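Local coordinates for sensor protein (Bacteroides thetaiotaomicron, PDB 2X7X) that binds fructose through this periplasmic sensing domain of a hybrid two-component system, whose whole protein is probably a membrane histidine kinase and transcription regulator, at residues Lys214-Gly226 and Ser237-Gly249. Residues are numbered along the deposited sequence; the frame is centred on the assembly and turned at random.
With K (potassium ion), chain F; FRU (beta-D-fructofuranose), chain E.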
loop_
_atom_site.group_PDB
_atom_site.type_symbol
_atom_site.label_atom_id
_atom_site.label_comp_id
_atom_site.label_asym_id
_atom_site.label_seq_id
_atom_site.Cartn_x
_atom_site.Cartn_y
_atom_site.Cartn_z
ATOM N N LYS A 214 -26.251 -0.086 12.824
ATOM C CA LYS A 214 -25.985 1.344 12.625
ATOM C C LYS A 214 -25.892 2.111 13.954
ATOM O O LYS A 214 -25.645 3.308 13.974
ATOM C CB LYS A 214 -27.001 1.969 11.659
ATOM C CG LYS A 214 -26.882 1.418 10.244
ATOM C CD LYS A 214 -27.981 1.926 9.290
ATOM C CE LYS A 214 -27.711 1.407 7.866
ATOM N NZ LYS A 214 -28.320 2.247 6.782
ATOM N N GLU A 215 -26.059 1.406 15.063
ATOM C CA GLU A 215 -26.020 2.045 16.384
ATOM C C GLU A 215 -24.634 2.052 17.003
ATOM O O GLU A 215 -24.451 2.598 18.081
ATOM C CB GLU A 215 -26.967 1.334 17.356
ATOM C CG GLU A 215 -28.441 1.370 16.978
ATOM C CD GLU A 215 -29.308 0.584 17.951
ATOM O OE1 GLU A 215 -28.774 -0.207 18.770
ATOM O OE2 GLU A 215 -30.541 0.763 17.899
ATOM N N MET A 216 -23.672 1.429 16.329
ATOM C CA MET A 216 -22.369 1.148 16.918
ATOM C C MET A 216 -21.285 1.053 15.857
ATOM O O MET A 216 -21.565 0.758 14.692
ATOM C CB MET A 216 -22.423 -0.151 17.737
ATOM C CG MET A 216 -22.785 -1.396 16.935
ATOM S SD MET A 216 -23.169 -2.828 17.960
ATOM C CE MET A 216 -24.873 -2.477 18.435
ATOM N N ILE A 217 -20.049 1.324 16.263
ATOM C CA ILE A 217 -18.901 1.152 15.382
ATOM C C ILE A 217 -18.247 -0.198 15.653
ATOM O O ILE A 217 -18.403 -0.760 16.752
ATOM C CB ILE A 217 -17.850 2.262 15.589
ATOM C CG1 ILE A 217 -17.329 2.247 17.035
ATOM C CG2 ILE A 217 -18.401 3.643 15.125
ATOM C CD1 ILE A 217 -15.983 2.883 17.182
ATOM N N PHE A 218 -17.520 -0.712 14.659
ATOM C CA PHE A 218 -16.838 -2.003 14.773
ATOM C C PHE A 218 -15.341 -1.855 14.553
ATOM O O PHE A 218 -14.903 -1.310 13.530
ATOM C CB PHE A 218 -17.429 -3.038 13.801
ATOM C CG PHE A 218 -18.858 -3.398 14.103
ATOM C CD1 PHE A 218 -19.163 -4.547 14.848
ATOM C CD2 PHE A 218 -19.911 -2.571 13.681
ATOM C CE1 PHE A 218 -20.505 -4.865 15.156
ATOM C CE2 PHE A 218 -21.243 -2.887 13.983
ATOM C CZ PHE A 218 -21.539 -4.023 14.716
ATOM N N VAL A 219 -14.559 -2.336 15.523
ATOM C CA VAL A 219 -13.096 -2.300 15.413
ATOM C C VAL A 219 -12.488 -3.687 15.561
ATOM O O VAL A 219 -12.854 -4.441 16.461
ATOM C CB VAL A 219 -12.454 -1.300 16.407
ATOM C CG1 VAL A 219 -10.982 -1.172 16.128
ATOM C CG2 VAL A 219 -13.129 0.074 16.302
ATOM N N GLY A 220 -11.580 -4.029 14.652
ATOM C CA GLY A 220 -10.932 -5.338 14.665
ATOM C C GLY A 220 -9.426 -5.208 14.579
ATOM O O GLY A 220 -8.895 -4.097 14.589
ATOM N N ILE A 221 -8.731 -6.339 14.515
ATOM C CA ILE A 221 -7.275 -6.345 14.402
ATOM C C ILE A 221 -6.885 -7.360 13.337
ATOM O O ILE A 221 -7.537 -8.392 13.209
ATOM C CB ILE A 221 -6.593 -6.695 15.742
ATOM C CG1 ILE A 221 -6.987 -5.691 16.829
ATOM C CG2 ILE A 221 -5.076 -6.689 15.595
ATOM C CD1 ILE A 221 -6.667 -6.121 18.251
ATOM N N ASP A 222 -5.852 -7.027 12.557
ATOM C CA ASP A 222 -5.166 -7.932 11.618
ATOM C C ASP A 222 -4.903 -7.188 10.322
ATOM O O ASP A 222 -3.753 -7.110 9.870
ATOM C CB ASP A 222 -5.928 -9.234 11.340
ATOM C CG ASP A 222 -5.676 -10.316 12.389
ATOM O OD1 ASP A 222 -4.698 -10.244 13.159
ATOM O OD2 ASP A 222 -6.488 -11.261 12.446
ATOM N N ALA A 223 -5.973 -6.640 9.738
ATOM C CA ALA A 223 -5.901 -5.832 8.508
ATOM C C ALA A 223 -5.226 -6.519 7.313
ATOM O O ALA A 223 -4.388 -5.915 6.651
ATOM C CB ALA A 223 -5.226 -4.470 8.792
ATOM N N LEU A 224 -5.585 -7.770 7.045
ATOM C CA LEU A 224 -5.071 -8.493 5.863
ATOM C C LEU A 224 -5.719 -7.980 4.579
ATOM O O LEU A 224 -6.882 -7.577 4.594
ATOM C CB LEU A 224 -5.353 -9.997 5.979
ATOM C CG LEU A 224 -4.682 -10.835 7.072
ATOM C CD1 LEU A 224 -5.304 -12.237 7.170
ATOM C CD2 LEU A 224 -3.187 -10.926 6.825
ATOM N N PRO A 225 -4.967 -7.993 3.466
ATOM C CA PRO A 225 -5.559 -7.765 2.138
ATOM C C PRO A 225 -6.234 -9.036 1.643
ATOM O O PRO A 225 -6.170 -10.049 2.322
ATOM C CB PRO A 225 -4.346 -7.447 1.262
ATOM C CG PRO A 225 -3.195 -8.156 1.935
ATOM C CD PRO A 225 -3.496 -8.127 3.413
ATOM N N GLY A 226 -6.869 -8.990 0.474
ATOM C CA GLY A 226 -7.523 -10.166 -0.094
ATOM C C GLY A 226 -9.003 -10.272 0.215
ATOM O O GLY A 226 -9.498 -9.621 1.141
ATOM N N SER A 237 -17.423 -0.908 4.325
ATOM C CA SER A 237 -18.140 -0.206 5.400
ATOM C C SER A 237 -18.714 -1.119 6.489
ATOM O O SER A 237 -19.649 -0.722 7.199
ATOM C CB SER A 237 -19.248 0.690 4.833
ATOM O OG SER A 237 -18.754 1.994 4.582
ATOM N N VAL A 238 -18.158 -2.323 6.618
ATOM C CA VAL A 238 -18.544 -3.254 7.678
ATOM C C VAL A 238 -17.725 -3.007 8.961
ATOM O O VAL A 238 -18.263 -2.994 10.064
ATOM C CB VAL A 238 -18.385 -4.717 7.209
ATOM C CG1 VAL A 238 -18.673 -5.706 8.351
ATOM C CG2 VAL A 238 -19.304 -4.986 5.992
ATOM N N LEU A 239 -16.419 -2.826 8.799
ATOM C CA LEU A 239 -15.537 -2.460 9.886
ATOM C C LEU A 239 -15.242 -0.970 9.797
ATOM O O LEU A 239 -14.945 -0.446 8.708
ATOM C CB LEU A 239 -14.223 -3.218 9.748
ATOM C CG LEU A 239 -14.034 -4.574 10.398
ATOM C CD1 LEU A 239 -12.675 -5.116 9.975
ATOM C CD2 LEU A 239 -14.093 -4.429 11.897
ATOM N N ASP A 240 -15.296 -0.282 10.929
ATOM C CA ASP A 240 -14.943 1.119 10.915
ATOM C C ASP A 240 -13.450 1.303 10.951
ATOM O O ASP A 240 -12.929 2.244 10.372
ATOM C CB ASP A 240 -15.597 1.848 12.058
ATOM C CG ASP A 240 -17.096 1.822 11.955
ATOM O OD1 ASP A 240 -17.672 2.833 11.495
ATOM O OD2 ASP A 240 -17.691 0.780 12.312
ATOM N N ALA A 241 -12.761 0.384 11.614
ATOM C CA ALA A 241 -11.309 0.431 11.720
ATOM C C ALA A 241 -10.754 -0.950 12.021
ATOM O O ALA A 241 -11.434 -1.799 12.600
ATOM C CB ALA A 241 -10.862 1.440 12.802
ATOM N N THR A 242 -9.515 -1.170 11.615
ATOM C CA THR A 242 -8.774 -2.350 12.024
ATOM C C THR A 242 -7.283 -2.024 12.070
ATOM O O THR A 242 -6.835 -1.073 11.443
ATOM C CB THR A 242 -9.088 -3.581 11.141
ATOM O OG1 THR A 242 -8.422 -4.732 11.677
ATOM C CG2 THR A 242 -8.669 -3.346 9.679
ATOM N N PHE A 243 -6.528 -2.786 12.850
ATOM C CA PHE A 243 -5.107 -2.495 13.047
ATOM C C PHE A 243 -4.251 -3.550 12.409
ATOM O O PHE A 243 -4.567 -4.740 12.492
ATOM C CB PHE A 243 -4.788 -2.341 14.536
ATOM C CG PHE A 243 -5.287 -1.062 15.105
ATOM C CD1 PHE A 243 -4.446 0.040 15.198
ATOM C CD2 PHE A 243 -6.628 -0.932 15.473
ATOM C CE1 PHE A 243 -4.920 1.248 15.701
ATOM C CE2 PHE A 243 -7.121 0.255 15.967
ATOM C CZ PHE A 243 -6.272 1.352 16.094
ATOM N N ILE A 244 -3.192 -3.112 11.739
ATOM C CA ILE A 244 -2.274 -4.021 11.076
ATOM C C ILE A 244 -1.609 -4.916 12.101
ATOM O O ILE A 244 -0.924 -4.431 13.000
ATOM C CB ILE A 244 -1.199 -3.258 10.271
ATOM C CG1 ILE A 244 -1.838 -2.613 9.028
ATOM C CG2 ILE A 244 -0.028 -4.188 9.900
ATOM C CD1 ILE A 244 -0.847 -1.946 8.090
ATOM N N TYR A 245 -1.851 -6.216 12.000
ATOM C CA TYR A 245 -1.084 -7.184 12.769
ATOM C C TYR A 245 -0.201 -7.941 11.791
ATOM O O TYR A 245 -0.661 -8.875 11.111
ATOM C CB TYR A 245 -1.981 -8.122 13.576
ATOM C CG TYR A 245 -1.211 -8.917 14.612
ATOM C CD1 TYR A 245 -0.454 -8.262 15.600
ATOM C CD2 TYR A 245 -1.223 -10.306 14.609
ATOM C CE1 TYR A 245 0.267 -8.978 16.564
ATOM C CE2 TYR A 245 -0.510 -11.031 15.566
ATOM C CZ TYR A 245 0.233 -10.358 16.541
ATOM O OH TYR A 245 0.941 -11.052 17.504
ATOM N N PRO A 246 1.064 -7.519 11.687
ATOM C CA PRO A 246 1.917 -7.931 10.561
ATOM C C PRO A 246 2.427 -9.358 10.678
ATOM O O PRO A 246 2.795 -9.815 11.765
ATOM C CB PRO A 246 3.080 -6.934 10.602
ATOM C CG PRO A 246 3.167 -6.503 12.048
ATOM C CD PRO A 246 1.753 -6.600 12.611
ATOM N N THR A 247 2.419 -10.045 9.543
ATOM C CA THR A 247 2.860 -11.424 9.436
ATOM C C THR A 247 4.385 -11.473 9.291
ATOM O O THR A 247 5.047 -12.213 10.019
ATOM C CB THR A 247 2.183 -12.128 8.253
ATOM O OG1 THR A 247 2.380 -11.358 7.067
ATOM C CG2 THR A 247 0.687 -12.271 8.484
ATOM N N ASN A 248 4.918 -10.670 8.363
ATOM C CA ASN A 248 6.356 -10.531 8.116
ATOM C C ASN A 248 7.144 -11.849 8.105
ATOM O O ASN A 248 8.194 -11.975 8.735
ATOM C CB ASN A 248 6.968 -9.507 9.076
ATOM C CG ASN A 248 6.693 -8.053 8.650
ATOM O OD1 ASN A 248 6.455 -7.757 7.473
ATOM N ND2 ASN A 248 6.725 -7.145 9.614
ATOM N N GLY A 249 6.622 -12.827 7.370
ATOM C CA GLY A 249 7.240 -14.147 7.258
ATOM C C GLY A 249 8.699 -14.126 6.849
ATOM O O GLY A 249 9.499 -14.920 7.351
HETATM K K K F . -21.794 0.597 11.882
HETATM C C1 FRU E . -4.189 -15.822 13.409
HETATM C C2 FRU E . -4.778 -15.036 14.567
HETATM C C3 FRU E . -4.999 -13.568 14.213
HETATM C C4 FRU E . -4.616 -12.868 15.502
HETATM C C5 FRU E . -3.427 -13.708 15.948
HETATM C C6 FRU E . -3.107 -13.646 17.440
HETATM O O1 FRU E . -4.334 -17.218 13.654
HETATM O O2 FRU E . -5.986 -15.683 14.985
HETATM O O3 FRU E . -6.337 -13.292 13.772
HETATM O O4 FRU E . -4.297 -11.486 15.312
HETATM O O5 FRU E . -3.841 -15.041 15.636
HETATM O O6 FRU E . -1.894 -14.379 17.702
HETATM O O HOH W 1 -1.708 -8.085 8.103
HETATM O O HOH W 2 -20.531 1.223 8.807
#
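Phe218 and Asp240 join where the parallel strands 217-220 and 241-244 begin to pair. The Phe218 N-H points almost straight (167°) at Asp240 OD2, 2.8 Å away, meeting it from above the carboxylate plane; Phe218 O takes the Asp240 N-H in return, with a weak second bond from Ala241 N. A short acidic side chain suits this place, because its carboxylate serves the first amide before regular pairing starts. Gly220 then gives its N-H to Ala241 O at 3.0 Å and accepts Phe243 N, and Asp222 N and O engage Phe243 O and Tyr245 N, so the amides and carbonyls of alternate residues on the first strand are satisfied by the second.

Gly220 has no side chain, and the methyl Leu239 CD2 packs over the backbone there, 3.8 Å from Gly220 N. Although Thr242 OG1 lies beside Gly220 O, its hydroxyl is hydrogen-bonded to Asp197, which also accepts Ala223 N. On the other face Val219 CG1 meets the edge of the Phe243 ring at 4.1 Å, and helix 110-124 packs against that aromatic.

At the C-terminal end of the paired strands, Asp222 turns both carboxylate oxygens to fructose: OD1 accepts the sugar's O4 (2.5 Å) and OD2 its O3, at a modelled distance too short to be read literally. Tyr245 CB lies 3.5 Å from Asp222 OD1, and with CG anti to the backbone N (chi1 -167°) the ring swings to the sugar, CD2 3.4 Å from fructose O4, its plane 33° from the carboxylate; its hydroxyl is bonded to Asp94 and Asn110. A water bridges Asp222 O and Tyr245 O. This is a beta-alpha-beta unit, its parallel strands connected through helix 230-235, whose C-terminal strand ends line the sugar cleft of a periplasmic-binding-protein fold.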